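Local atomic coordinates of DUF6844 domain-containing protein (Francisella tularensis subsp. tularensis, PDB entry 4QVR), a protein that is of unknown function but carries a predicted signal sequence, consistent with export from the cytoplasm, and belongs to the DUF6844 family. Residues I147-A151 against I405-S410; I154-A159 against R399-I405; L207-L211 against K227-L231; T237-T242 against S381-S385; G246-L252 against K276-M280. All coordinates share one frame; numbering follows the deposited sequence.

How the contacts relate
From the N terminus, helix 134-159 supplies the first segments of contact 1 and then contact 2. The chain passes through helix 203-213 into helix 224-246, and contact 3 closes the short loop between them. Farther along helix 224-246, contact 4 opens; its loop encloses that of contact 5, which joins the entry of strand 251-261 to helix 275-285. Helix 374-385 then closes contact 4, and residues 399-405 and 405-410 close contacts 2 and 1, sharing Ile-405. Contact 1 thus encloses contact 2, which encloses contacts 3 and 4; none cross. Contacts 1, 2 and 4 touch one another, and contact 5 reaches contacts 1 and 2 through Leu-248; contact 3 lies apart.

Contact 1. Residues I147-A151 against I405-S410; sequences IKAQA and IEKTLS
Ala-151 and Glu-406 bring helix 134-159 and helix 402-415 together, their CA atoms 5.3 Å apart where the short segments run closer to antiparallel than parallel, at 122° between axes separated by 9.0 Å. The small Ala-151 allows this approach: its CB lies 3.8 Å from Ile-405 CG2 and also touches the base of Glu-406. One turn earlier, Ile-147 uses both branches. CG2 meets Glu-406 CG at 3.6 Å, while the CD1 end reaches the backbone of Ser-410, 4.0 Å from its CA. Glu-406 extends from a CG anti to the backbone N (chi1 -168°), which lays its aliphatic part across Ile-147 and carries the carboxylate over the first carbons of Lys-148, OE1 being 3.7 Å from CB. The ammonium turns elsewhere, forming a salt bridge with Glu-152 and staying 5.8 Å (NZ to OE2) from Glu-406. On the buried flank Leu-409 CD2 packs against Gln-150 at about a right angle, 3.8 Å from OE1, an oxygen that accepts a hydrogen bond from Tyr-413. The two helices are therefore joined here by apolar contact and the hydrocarbon parts of polar side chains, and any direct attraction between Lys-148 and Glu-406 is probably weak.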
# COMPACT_ATOMS: atom_id res chain seq x y z
N ILE A 147 -1.46 -4.72 0.12
CA ILE A 147 -0.59 -5.74 0.71
C ILE A 147 0.02 -6.62 -0.35
O ILE A 147 1.17 -7.06 -0.23
CB ILE A 147 -1.35 -6.60 1.76
CG1 ILE A 147 -1.44 -5.83 3.08
CG2 ILE A 147 -0.65 -7.91 2.01
CD1 ILE A 147 -2.26 -6.54 4.15
N LYS A 148 -0.74 -6.88 -1.39
CA LYS A 148 -0.25 -7.69 -2.50
C LYS A 148 0.84 -6.93 -3.25
O LYS A 148 1.87 -7.48 -3.61
CB LYS A 148 -1.41 -8.03 -3.40
CG LYS A 148 -1.11 -9.02 -4.50
CD LYS A 148 -2.45 -9.42 -5.11
CE LYS A 148 -2.33 -10.57 -6.07
NZ LYS A 148 -1.45 -10.23 -7.21
N ALA A 149 0.62 -5.64 -3.45
CA ALA A 149 1.62 -4.82 -4.12
C ALA A 149 2.87 -4.78 -3.28
O ALA A 149 3.97 -4.90 -3.80
CB ALA A 149 1.09 -3.41 -4.38
N GLN A 150 2.72 -4.61 -1.97
CA GLN A 150 3.90 -4.57 -1.09
C GLN A 150 4.68 -5.86 -1.13
O GLN A 150 5.93 -5.86 -1.16
CB GLN A 150 3.52 -4.29 0.34
CG GLN A 150 3.07 -2.86 0.54
CD GLN A 150 2.56 -2.56 1.95
OE1 GLN A 150 2.29 -3.45 2.74
NE2 GLN A 150 2.37 -1.30 2.22
N ALA A 151 3.96 -6.95 -1.16
CA ALA A 151 4.59 -8.26 -1.12
C ALA A 151 5.32 -8.57 -2.42
O ALA A 151 6.41 -9.18 -2.41
CB ALA A 151 3.55 -9.33 -0.79
N ILE A 405 4.96 -13.96 1.62
CA ILE A 405 5.27 -12.67 2.23
C ILE A 405 4.00 -11.95 2.62
O ILE A 405 3.94 -11.28 3.64
CB ILE A 405 6.04 -11.77 1.23
CG1 ILE A 405 7.39 -12.41 0.93
CG2 ILE A 405 6.19 -10.35 1.76
CD1 ILE A 405 8.14 -11.77 -0.22
N GLU A 406 2.99 -12.12 1.79
CA GLU A 406 1.70 -11.47 1.93
C GLU A 406 0.96 -11.84 3.24
O GLU A 406 0.44 -10.96 3.95
CB GLU A 406 0.90 -11.81 0.65
CG GLU A 406 -0.38 -11.06 0.37
CD GLU A 406 -0.93 -11.36 -1.03
OE1 GLU A 406 -2.08 -10.99 -1.32
OE2 GLU A 406 -0.21 -11.96 -1.86
N LYS A 407 0.92 -13.12 3.58
CA LYS A 407 0.24 -13.53 4.81
C LYS A 407 1.04 -13.05 6.03
O LYS A 407 0.48 -12.52 6.98
CB LYS A 407 0.04 -15.05 4.87
CG LYS A 407 -0.95 -15.45 5.95
CD LYS A 407 -1.29 -16.92 5.92
CE LYS A 407 -2.35 -17.26 6.96
NZ LYS A 407 -2.64 -18.73 7.03
N THR A 408 2.36 -13.23 5.98
CA THR A 408 3.22 -12.78 7.06
C THR A 408 3.06 -11.28 7.29
O THR A 408 3.04 -10.81 8.40
CB THR A 408 4.69 -13.03 6.70
OG1 THR A 408 4.85 -14.39 6.28
CG2 THR A 408 5.59 -12.76 7.87
N LEU A 409 2.93 -10.53 6.22
CA LEU A 409 2.79 -9.09 6.29
C LEU A 409 1.38 -8.75 6.80
O LEU A 409 1.21 -7.87 7.66
CB LEU A 409 3.06 -8.52 4.91
CG LEU A 409 3.34 -7.06 4.68
CD1 LEU A 409 4.47 -6.55 5.56
CD2 LEU A 409 3.70 -6.94 3.21
N SER A 410 0.39 -9.45 6.28
CA SER A 410 -0.98 -9.28 6.73
C SER A 410 -1.09 -9.58 8.24
O SER A 410 -1.83 -8.92 8.98
CB SER A 410 -1.90 -10.23 5.97
OG SER A 410 -3.20 -10.17 6.50

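Contact 2. Residues I154-A159 against R399-I405; sequences ISFISA and RIDATDI
Arg-399 spreads its guanidinium beside the last turn of helix 134-159, with Ala-159 CB 3.8 Å above one face, offset toward the rim, and Ser-155 OG at the edge, near the plane. Phe-156 meets the same group obliquely: its CD2 is 4.0 Å from NH1, and the ring and guanidinium planes are 71° apart, so the two do not stack. The Phe-156 ring instead makes an edge-to-face pair with Tyr-117. A bend at chi3 (-74°) turns the arginine tip back along the helix, where NH2 gives a weak bond to Ser-155 OG at 3.5 Å. The alkyl part of Arg-399 rests on Ala-159, CB to CB at 3.6 Å.

Residues 399-401 form the extended approach to helix 402-415, and Asp-401 occupies its N-cap position, although its side chain makes no capping bond. Two serines of helix 134-159 hold this lead-in by its backbone. Ser-155 OG donates to Ile-400 O at a modelled 2.5 Å, too short for the exact length to be trusted. Ser-158 OG receives a weak bond from Ile-400 N while donating to Ser-155 O at 2.6 Å; it sits between its own backbone N and carbonyl carbon (chi1 69°), a placing that turns the hydroxyl back toward the preceding turn. Ser-155 O accepts Ala-159 N as well, both donors arriving from one face of its plane. Deeper in, Ile-405 CD1 packs obliquely on Ile-154 CG2 at 3.7 Å, and Ile-154 continues onto Leu-241 and Phe-245 of helix 224-246.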
# COMPACT_ATOMS: atom_id res chain seq x y z
N ILE A 154 8.64 -6.66 -2.43
CA ILE A 154 9.63 -7.36 -1.62
C ILE A 154 10.19 -8.58 -2.34
O ILE A 154 11.40 -8.81 -2.36
CB ILE A 154 9.05 -7.74 -0.25
CG1 ILE A 154 8.80 -6.44 0.55
CG2 ILE A 154 10.01 -8.64 0.53
CD1 ILE A 154 8.00 -6.64 1.81
N SER A 155 9.31 -9.34 -2.96
CA SER A 155 9.67 -10.53 -3.70
C SER A 155 10.63 -10.17 -4.85
O SER A 155 11.60 -10.87 -5.11
CB SER A 155 8.40 -11.18 -4.26
OG SER A 155 8.67 -12.40 -4.91
N PHE A 156 10.34 -9.07 -5.51
CA PHE A 156 11.16 -8.57 -6.60
C PHE A 156 12.53 -8.15 -6.05
O PHE A 156 13.55 -8.47 -6.63
CB PHE A 156 10.43 -7.40 -7.25
CG PHE A 156 11.14 -6.84 -8.42
CD1 PHE A 156 12.21 -5.97 -8.23
CD2 PHE A 156 10.74 -7.18 -9.70
CE1 PHE A 156 12.89 -5.46 -9.32
CE2 PHE A 156 11.42 -6.66 -10.80
CZ PHE A 156 12.50 -5.80 -10.61
N ILE A 157 12.55 -7.43 -4.94
CA ILE A 157 13.81 -7.08 -4.31
C ILE A 157 14.62 -8.33 -3.93
O ILE A 157 15.84 -8.37 -4.16
CB ILE A 157 13.59 -6.20 -3.06
CG1 ILE A 157 13.13 -4.82 -3.49
CG2 ILE A 157 14.88 -6.06 -2.26
CD1 ILE A 157 14.08 -4.14 -4.45
N SER A 158 13.97 -9.35 -3.38
CA SER A 158 14.69 -10.57 -2.95
C SER A 158 15.39 -11.31 -4.08
O SER A 158 16.40 -11.98 -3.86
CB SER A 158 13.76 -11.54 -2.22
OG SER A 158 12.82 -12.12 -3.13
N ALA A 159 14.86 -11.21 -5.29
CA ALA A 159 15.43 -11.87 -6.45
C ALA A 159 16.64 -11.12 -7.05
O ALA A 159 17.61 -11.75 -7.50
CB ALA A 159 14.35 -12.06 -7.50
N ARG A 399 14.48 -15.83 -5.67
CA ARG A 399 13.22 -15.15 -5.41
C ARG A 399 12.42 -15.91 -4.34
O ARG A 399 12.57 -17.12 -4.18
CB ARG A 399 12.39 -15.01 -6.71
CG ARG A 399 11.09 -14.22 -6.54
CD ARG A 399 10.25 -14.12 -7.81
NE ARG A 399 10.77 -13.19 -8.83
CZ ARG A 399 10.47 -11.88 -8.92
NH1 ARG A 399 10.99 -11.16 -9.90
NH2 ARG A 399 9.66 -11.29 -8.04
N ILE A 400 11.59 -15.17 -3.62
CA ILE A 400 10.74 -15.71 -2.57
C ILE A 400 9.30 -15.47 -2.98
O ILE A 400 8.98 -14.41 -3.51
CB ILE A 400 10.99 -14.97 -1.23
CG1 ILE A 400 12.49 -14.99 -0.87
CG2 ILE A 400 10.13 -15.54 -0.11
CD1 ILE A 400 13.10 -16.38 -0.77
N ASP A 401 8.42 -16.45 -2.75
CA ASP A 401 7.01 -16.34 -3.12
C ASP A 401 6.33 -15.19 -2.41
O ASP A 401 6.32 -15.11 -1.20
CB ASP A 401 6.23 -17.64 -2.83
CG ASP A 401 6.44 -18.72 -3.90
OD1 ASP A 401 6.78 -18.38 -5.06
OD2 ASP A 401 6.22 -19.92 -3.60
N ALA A 402 5.74 -14.30 -3.19
CA ALA A 402 5.02 -13.15 -2.66
C ALA A 402 3.82 -13.59 -1.83
O ALA A 402 3.45 -12.90 -0.90
CB ALA A 402 4.55 -12.26 -3.80
N THR A 403 3.22 -14.72 -2.18
CA THR A 403 2.06 -15.21 -1.44
C THR A 403 2.44 -15.54 0.00
O THR A 403 1.63 -15.37 0.92
CB THR A 403 1.45 -16.41 -2.15
OG1 THR A 403 2.47 -17.35 -2.46
CG2 THR A 403 0.81 -15.96 -3.44
N ASP A 404 3.67 -16.01 0.21
CA ASP A 404 4.18 -16.27 1.55
C ASP A 404 4.42 -14.95 2.32
O ASP A 404 4.09 -14.84 3.50
CB ASP A 404 5.48 -17.07 1.47
CG ASP A 404 5.28 -18.46 0.84
OD1 ASP A 404 4.21 -19.08 1.06
OD2 ASP A 404 6.20 -18.93 0.14
N ILE A 405 4.96 -13.96 1.62
CA ILE A 405 5.27 -12.67 2.23
C ILE A 405 4.00 -11.95 2.62
O ILE A 405 3.94 -11.28 3.64
CB ILE A 405 6.04 -11.77 1.23
CG1 ILE A 405 7.39 -12.41 0.93
CG2 ILE A 405 6.19 -10.35 1.76
CD1 ILE A 405 8.14 -11.77 -0.22

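Contact 3. Residues L207-L211 against K227-L231; sequences LDNQL and KKKAL
Leu-207 and Leu-211 face Leu-231 across a pair of consecutive helices, 203-213 and 224-246, whose short segments run in roughly the same direction at 33°, with axes 10.2 Å apart. Because the helices point alike, the connection has to return along them, and its Leu-216, Pro-218 and Phe-221 pack against the pair.

The apolar contacts centre on Leu-231 and Leu-211, which are buried. Leu-207 CD2 lies 3.8 Å from Leu-231 CD2, while its other methyl, CD1, rests at a similar distance on Lys-228 CG. Leu-211 splits its branches: CD2 covers Leu-231 CB at 4.0 Å, and CD1 touches Lys-227 CG at 3.7 Å. Leu-231, with CG anti to the backbone N (chi1 -172°), sends both methyls toward the opposite helix, where they meet the side chain and carbonyl of Gln-210.

The polar contact is a single salt bridge beside Leu-211. Lys-227, extended beyond CG, runs past Leu-211, using its hydrocarbon chain for packing before its ammonium meets Asp-208. The neighbouring Lys-228 instead pairs with Glu-225 on its own helix. In the bridge across the contact, Lys-227 NZ donates at 2.9 Å to Asp-208 OD1, engaging the syn lone pair, on the side of the other carboxylate oxygen.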
# COMPACT_ATOMS: atom_id res chain seq x y z
N LEU A 207 30.38 -24.45 12.86
CA LEU A 207 29.47 -24.40 11.70
C LEU A 207 28.15 -24.99 12.11
O LEU A 207 27.12 -24.38 11.94
CB LEU A 207 29.99 -25.19 10.50
CG LEU A 207 30.89 -24.50 9.50
CD1 LEU A 207 31.44 -25.53 8.52
CD2 LEU A 207 30.10 -23.43 8.76
N ASP A 208 28.19 -26.21 12.65
CA ASP A 208 26.96 -26.89 13.10
C ASP A 208 26.14 -26.00 14.03
O ASP A 208 24.93 -26.00 13.93
CB ASP A 208 27.29 -28.20 13.84
CG ASP A 208 27.97 -29.24 12.94
OD1 ASP A 208 27.81 -29.19 11.70
OD2 ASP A 208 28.65 -30.13 13.50
N ASN A 209 26.78 -25.30 14.96
CA ASN A 209 26.04 -24.41 15.85
C ASN A 209 25.32 -23.31 15.04
O ASN A 209 24.17 -22.96 15.31
CB ASN A 209 26.96 -23.75 16.89
CG ASN A 209 27.34 -24.68 18.05
OD1 ASN A 209 27.13 -25.90 18.02
ND2 ASN A 209 27.92 -24.08 19.08
N GLN A 210 26.01 -22.76 14.04
CA GLN A 210 25.41 -21.71 13.22
C GLN A 210 24.25 -22.24 12.40
O GLN A 210 23.27 -21.54 12.20
CB GLN A 210 26.45 -21.12 12.30
CG GLN A 210 27.51 -20.32 13.03
CD GLN A 210 28.49 -19.72 12.05
OE1 GLN A 210 28.33 -18.56 11.63
NE2 GLN A 210 29.43 -20.51 11.59
N LEU A 211 24.38 -23.45 11.89
CA LEU A 211 23.26 -24.04 11.16
C LEU A 211 22.06 -24.20 12.09
O LEU A 211 20.97 -23.83 11.74
CB LEU A 211 23.60 -25.39 10.57
CG LEU A 211 24.62 -25.45 9.43
CD1 LEU A 211 24.91 -26.91 9.11
CD2 LEU A 211 24.12 -24.73 8.20
N LYS A 227 27.54 -27.56 4.08
CA LYS A 227 27.04 -26.84 5.24
C LYS A 227 27.32 -25.35 5.09
O LYS A 227 26.47 -24.52 5.40
CB LYS A 227 27.68 -27.35 6.54
CG LYS A 227 27.24 -28.76 6.92
CD LYS A 227 28.01 -29.29 8.13
CE LYS A 227 27.49 -30.65 8.54
NZ LYS A 227 28.21 -31.21 9.71
N LYS A 228 28.53 -25.01 4.64
CA LYS A 228 28.91 -23.61 4.45
C LYS A 228 28.01 -22.86 3.46
O LYS A 228 27.67 -21.70 3.69
CB LYS A 228 30.37 -23.49 3.99
CG LYS A 228 31.39 -23.90 5.05
CD LYS A 228 32.78 -24.06 4.45
CE LYS A 228 33.77 -24.60 5.46
NZ LYS A 228 35.09 -24.83 4.80
N LYS A 229 27.60 -23.53 2.38
CA LYS A 229 26.77 -22.87 1.36
C LYS A 229 25.32 -22.74 1.79
O LYS A 229 24.67 -21.75 1.49
CB LYS A 229 26.85 -23.58 0.00
CG LYS A 229 26.17 -24.95 -0.08
CD LYS A 229 26.34 -25.53 -1.49
CE LYS A 229 25.77 -26.94 -1.59
NZ LYS A 229 26.07 -27.59 -2.90
N ALA A 230 24.81 -23.75 2.48
CA ALA A 230 23.43 -23.72 2.96
C ALA A 230 23.29 -22.57 3.92
O ALA A 230 22.23 -21.95 4.00
CB ALA A 230 23.07 -25.02 3.65
N LEU A 231 24.39 -22.29 4.62
CA LEU A 231 24.47 -21.22 5.60
C LEU A 231 24.57 -19.84 4.97
O LEU A 231 23.82 -18.94 5.36
CB LEU A 231 25.69 -21.47 6.48
CG LEU A 231 25.91 -20.61 7.70
CD1 LEU A 231 24.70 -20.70 8.64
CD2 LEU A 231 27.18 -21.08 8.41

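Contact 4. Residues T237-T242 against S381-S385; sequences TIKSLT and SEDIS
Ser-381 O lies 3.5 Å from Ile-238 CD1, at the meeting of the two helices, and accepts two hydrogen bonds from Ser-385. One comes from the backbone N at 3.2 Å, the other from OG at 3.1 Å, and they arrive from opposite faces of the carbonyl plane. The hydroxyl is placed for this by an OG lying beside its backbone N (chi1 -63°), which folds it back along the helix. Carbon of helix 224-246 faces the hydroxyl, with Ile-238 CD1 3.3 Å from Ser-385 OG and Thr-237 CG2 farther off.

Helix 224-246 and helix 374-385 cross here at 130°, their short-segment axes 9.4 Å apart, and small residues form much of the interface. Ser-381 presses against Leu-241, the two CB atoms being only 3.5 Å apart, tighter than usual for carbon. Although Ser-381 OG approaches Thr-242 N, the angle is poor for a hydrogen bond; the hydroxyl is satisfied instead by Ala-377 O. Thr-242 likewise turns to its own helix, its OG1 donating to Ile-238 O from above the carbonyl plane. Phe-245, one turn beyond Leu-241, extends the packing to both Ser-381 and Ile-384.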
# COMPACT_ATOMS: atom_id res chain seq x y z
N THR A 237 19.48 -14.82 1.80
CA THR A 237 18.00 -14.75 1.81
C THR A 237 17.48 -13.80 2.88
O THR A 237 16.54 -13.04 2.63
CB THR A 237 17.36 -16.13 2.03
OG1 THR A 237 17.67 -16.98 0.92
CG2 THR A 237 15.88 -16.05 2.13
N ILE A 238 18.08 -13.83 4.07
CA ILE A 238 17.65 -12.93 5.15
C ILE A 238 18.01 -11.48 4.79
O ILE A 238 17.20 -10.55 5.00
CB ILE A 238 18.29 -13.27 6.52
CG1 ILE A 238 17.94 -14.70 6.99
CG2 ILE A 238 17.85 -12.28 7.58
CD1 ILE A 238 16.46 -14.95 7.21
N LYS A 239 19.22 -11.30 4.28
CA LYS A 239 19.72 -9.99 3.85
C LYS A 239 18.73 -9.38 2.84
O LYS A 239 18.27 -8.27 3.03
CB LYS A 239 21.12 -10.16 3.26
CG LYS A 239 21.80 -8.87 2.84
CD LYS A 239 23.23 -9.14 2.36
CE LYS A 239 23.96 -7.85 1.98
NZ LYS A 239 23.29 -7.11 0.88
N SER A 240 18.40 -10.13 1.80
CA SER A 240 17.43 -9.70 0.78
C SER A 240 16.11 -9.20 1.33
O SER A 240 15.63 -8.15 0.94
CB SER A 240 17.10 -10.87 -0.14
OG SER A 240 18.13 -11.08 -1.06
N LEU A 241 15.52 -10.00 2.22
CA LEU A 241 14.24 -9.69 2.81
C LEU A 241 14.28 -8.48 3.72
O LEU A 241 13.33 -7.70 3.74
CB LEU A 241 13.72 -10.89 3.58
CG LEU A 241 13.29 -12.05 2.67
CD1 LEU A 241 12.97 -13.31 3.48
CD2 LEU A 241 12.11 -11.60 1.83
N THR A 242 15.35 -8.37 4.49
CA THR A 242 15.53 -7.23 5.39
C THR A 242 15.61 -5.95 4.57
O THR A 242 15.12 -4.93 4.98
CB THR A 242 16.81 -7.37 6.24
OG1 THR A 242 16.66 -8.49 7.11
CG2 THR A 242 17.02 -6.16 7.11
N SER A 381 11.80 -11.35 8.43
CA SER A 381 12.56 -12.09 7.43
C SER A 381 12.98 -13.46 7.97
O SER A 381 13.01 -14.45 7.24
CB SER A 381 13.80 -11.30 7.02
OG SER A 381 13.44 -10.05 6.49
N GLU A 382 13.32 -13.52 9.26
CA GLU A 382 13.70 -14.80 9.88
C GLU A 382 12.49 -15.72 9.98
O GLU A 382 12.55 -16.90 9.63
CB GLU A 382 14.29 -14.56 11.27
CG GLU A 382 15.63 -13.84 11.24
CD GLU A 382 16.10 -13.42 12.62
OE1 GLU A 382 15.27 -13.36 13.55
OE2 GLU A 382 17.31 -13.14 12.77
N ASP A 383 11.38 -15.13 10.42
CA ASP A 383 10.13 -15.84 10.62
C ASP A 383 9.59 -16.43 9.30
O ASP A 383 8.92 -17.45 9.31
CB ASP A 383 9.10 -14.88 11.24
CG ASP A 383 8.18 -15.55 12.24
OD1 ASP A 383 8.63 -16.50 12.93
OD2 ASP A 383 7.03 -15.10 12.38
N ILE A 384 9.90 -15.78 8.17
CA ILE A 384 9.46 -16.26 6.86
C ILE A 384 10.34 -17.38 6.30
O ILE A 384 9.82 -18.35 5.75
CB ILE A 384 9.40 -15.12 5.81
CG1 ILE A 384 8.19 -14.23 6.08
CG2 ILE A 384 9.28 -15.66 4.40
CD1 ILE A 384 8.10 -13.04 5.15
N SER A 385 11.65 -17.24 6.44
CA SER A 385 12.62 -18.25 5.93
C SER A 385 12.50 -19.68 6.48
O SER A 385 13.10 -20.61 5.92
CB SER A 385 14.04 -17.75 6.15
OG SER A 385 14.27 -16.57 5.41

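Contact 5. Residues G246-L252 against K276-M280; sequences GNLSGLL and KIKGM
Gly-250 lies directly against Lys-278, their CA atoms 4.0 Å apart, because the glycine has no side chain to hold the helix away. Its CA touches Lys-278 N at 3.8 Å, and Lys-278 CB comes almost as near. Beside it Ile-277 CG2 covers Ser-249 O at 3.7 Å. This buried part relaxes toward the strand, where Leu-252 CD2 and Ile-277 CG1 are separated by 4.3 Å.

The other side, reached by the partly exposed Lys-278, is more open and polar. With CG anti to the backbone N (chi1 172°) and every later torsion extended, the lysine passes Ser-249, whose OG is 3.7 Å from its CG, and runs on toward the end of helix 224-246. There NZ donates to Asn-247 OD1 at 2.8 Å, with a C=O...N angle of 155° and a tilt of 19° from the carbonyl plane. The amide is held from its other end too, since Asn-247 ND2 bonds to Tyr-153 OH; the two bonds together would fix its rotation and assign its oxygen and nitrogen.

Residues 248-250 form a short 3-10 turn leading into strand 251-261, the first strand of a beta hairpin with 264-273. Helix 275-285 follows that hairpin and returns to the turn, where Gly-250 bonds with Ser-274 through the backbone. Leu-248 and Leu-251 point away from it and pack on helix 134-159, while Leu-252 meets strand 318-322.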
# COMPACT_ATOMS: atom_id res chain seq x y z
N GLY A 246 12.67 -3.11 4.82
CA GLY A 246 13.14 -1.77 5.18
C GLY A 246 12.74 -0.70 4.15
O GLY A 246 12.48 0.45 4.50
N ASN A 247 12.66 -1.07 2.88
CA ASN A 247 12.29 -0.14 1.82
C ASN A 247 10.81 0.15 1.68
O ASN A 247 10.43 0.99 0.88
CB ASN A 247 12.76 -0.69 0.48
CG ASN A 247 14.26 -0.77 0.37
OD1 ASN A 247 14.97 -0.35 1.26
ND2 ASN A 247 14.74 -1.32 -0.74
N LEU A 248 9.95 -0.56 2.41
CA LEU A 248 8.51 -0.33 2.29
C LEU A 248 8.13 1.09 2.50
O LEU A 248 7.17 1.56 1.92
CB LEU A 248 7.69 -1.20 3.25
CG LEU A 248 7.50 -2.64 2.85
CD1 LEU A 248 6.59 -3.34 3.85
CD2 LEU A 248 6.95 -2.72 1.44
N SER A 249 8.85 1.76 3.36
CA SER A 249 8.59 3.15 3.65
C SER A 249 8.77 4.03 2.42
O SER A 249 8.32 5.17 2.42
CB SER A 249 9.48 3.60 4.81
OG SER A 249 10.83 3.23 4.54
N GLY A 250 9.40 3.50 1.36
CA GLY A 250 9.58 4.24 0.09
C GLY A 250 8.59 3.78 -0.98
O GLY A 250 8.48 4.38 -2.04
N LEU A 251 7.86 2.71 -0.70
CA LEU A 251 6.87 2.19 -1.67
C LEU A 251 5.57 2.95 -1.41
O LEU A 251 4.93 2.77 -0.39
CB LEU A 251 6.68 0.69 -1.52
CG LEU A 251 5.85 0.07 -2.64
CD1 LEU A 251 6.63 0.06 -3.94
CD2 LEU A 251 5.48 -1.34 -2.28
N LEU A 252 5.18 3.80 -2.33
CA LEU A 252 4.03 4.67 -2.13
C LEU A 252 2.92 4.48 -3.17
O LEU A 252 3.22 4.32 -4.35
CB LEU A 252 4.59 6.07 -2.27
CG LEU A 252 3.83 7.29 -1.83
CD1 LEU A 252 3.85 7.33 -0.31
CD2 LEU A 252 4.53 8.51 -2.41
N LYS A 276 14.05 8.80 -2.16
CA LYS A 276 13.84 10.10 -1.53
C LYS A 276 12.70 10.06 -0.54
O LYS A 276 12.83 10.58 0.56
CB LYS A 276 13.64 11.17 -2.58
CG LYS A 276 14.88 11.32 -3.44
CD LYS A 276 14.81 12.46 -4.43
CE LYS A 276 16.17 12.62 -5.09
NZ LYS A 276 16.21 13.72 -6.09
N ILE A 277 11.59 9.42 -0.92
CA ILE A 277 10.46 9.25 -0.02
C ILE A 277 10.91 8.40 1.17
O ILE A 277 10.60 8.74 2.32
CB ILE A 277 9.24 8.63 -0.72
CG1 ILE A 277 8.65 9.64 -1.69
CG2 ILE A 277 8.18 8.21 0.30
CD1 ILE A 277 8.09 10.89 -1.03
N LYS A 278 11.64 7.33 0.92
CA LYS A 278 12.16 6.54 2.03
C LYS A 278 13.02 7.42 2.97
O LYS A 278 12.90 7.34 4.18
CB LYS A 278 13.00 5.35 1.56
CG LYS A 278 13.69 4.66 2.72
CD LYS A 278 14.53 3.48 2.29
CE LYS A 278 15.21 2.85 3.49
NZ LYS A 278 15.87 1.57 3.15
N GLY A 279 13.90 8.22 2.38
CA GLY A 279 14.81 9.11 3.12
C GLY A 279 14.10 10.24 3.84
O GLY A 279 14.54 10.69 4.89
N MSE A 280 13.00 10.71 3.26
CA MSE A 280 12.22 11.77 3.88
C MSE A 280 11.63 11.26 5.17
O MSE A 280 11.73 11.92 6.20
CB MSE A 280 11.13 12.19 2.90
CG MSE A 280 10.31 13.35 3.44
SE MSE A 280 8.53 13.27 2.61
CE MSE A 280 7.79 11.63 3.42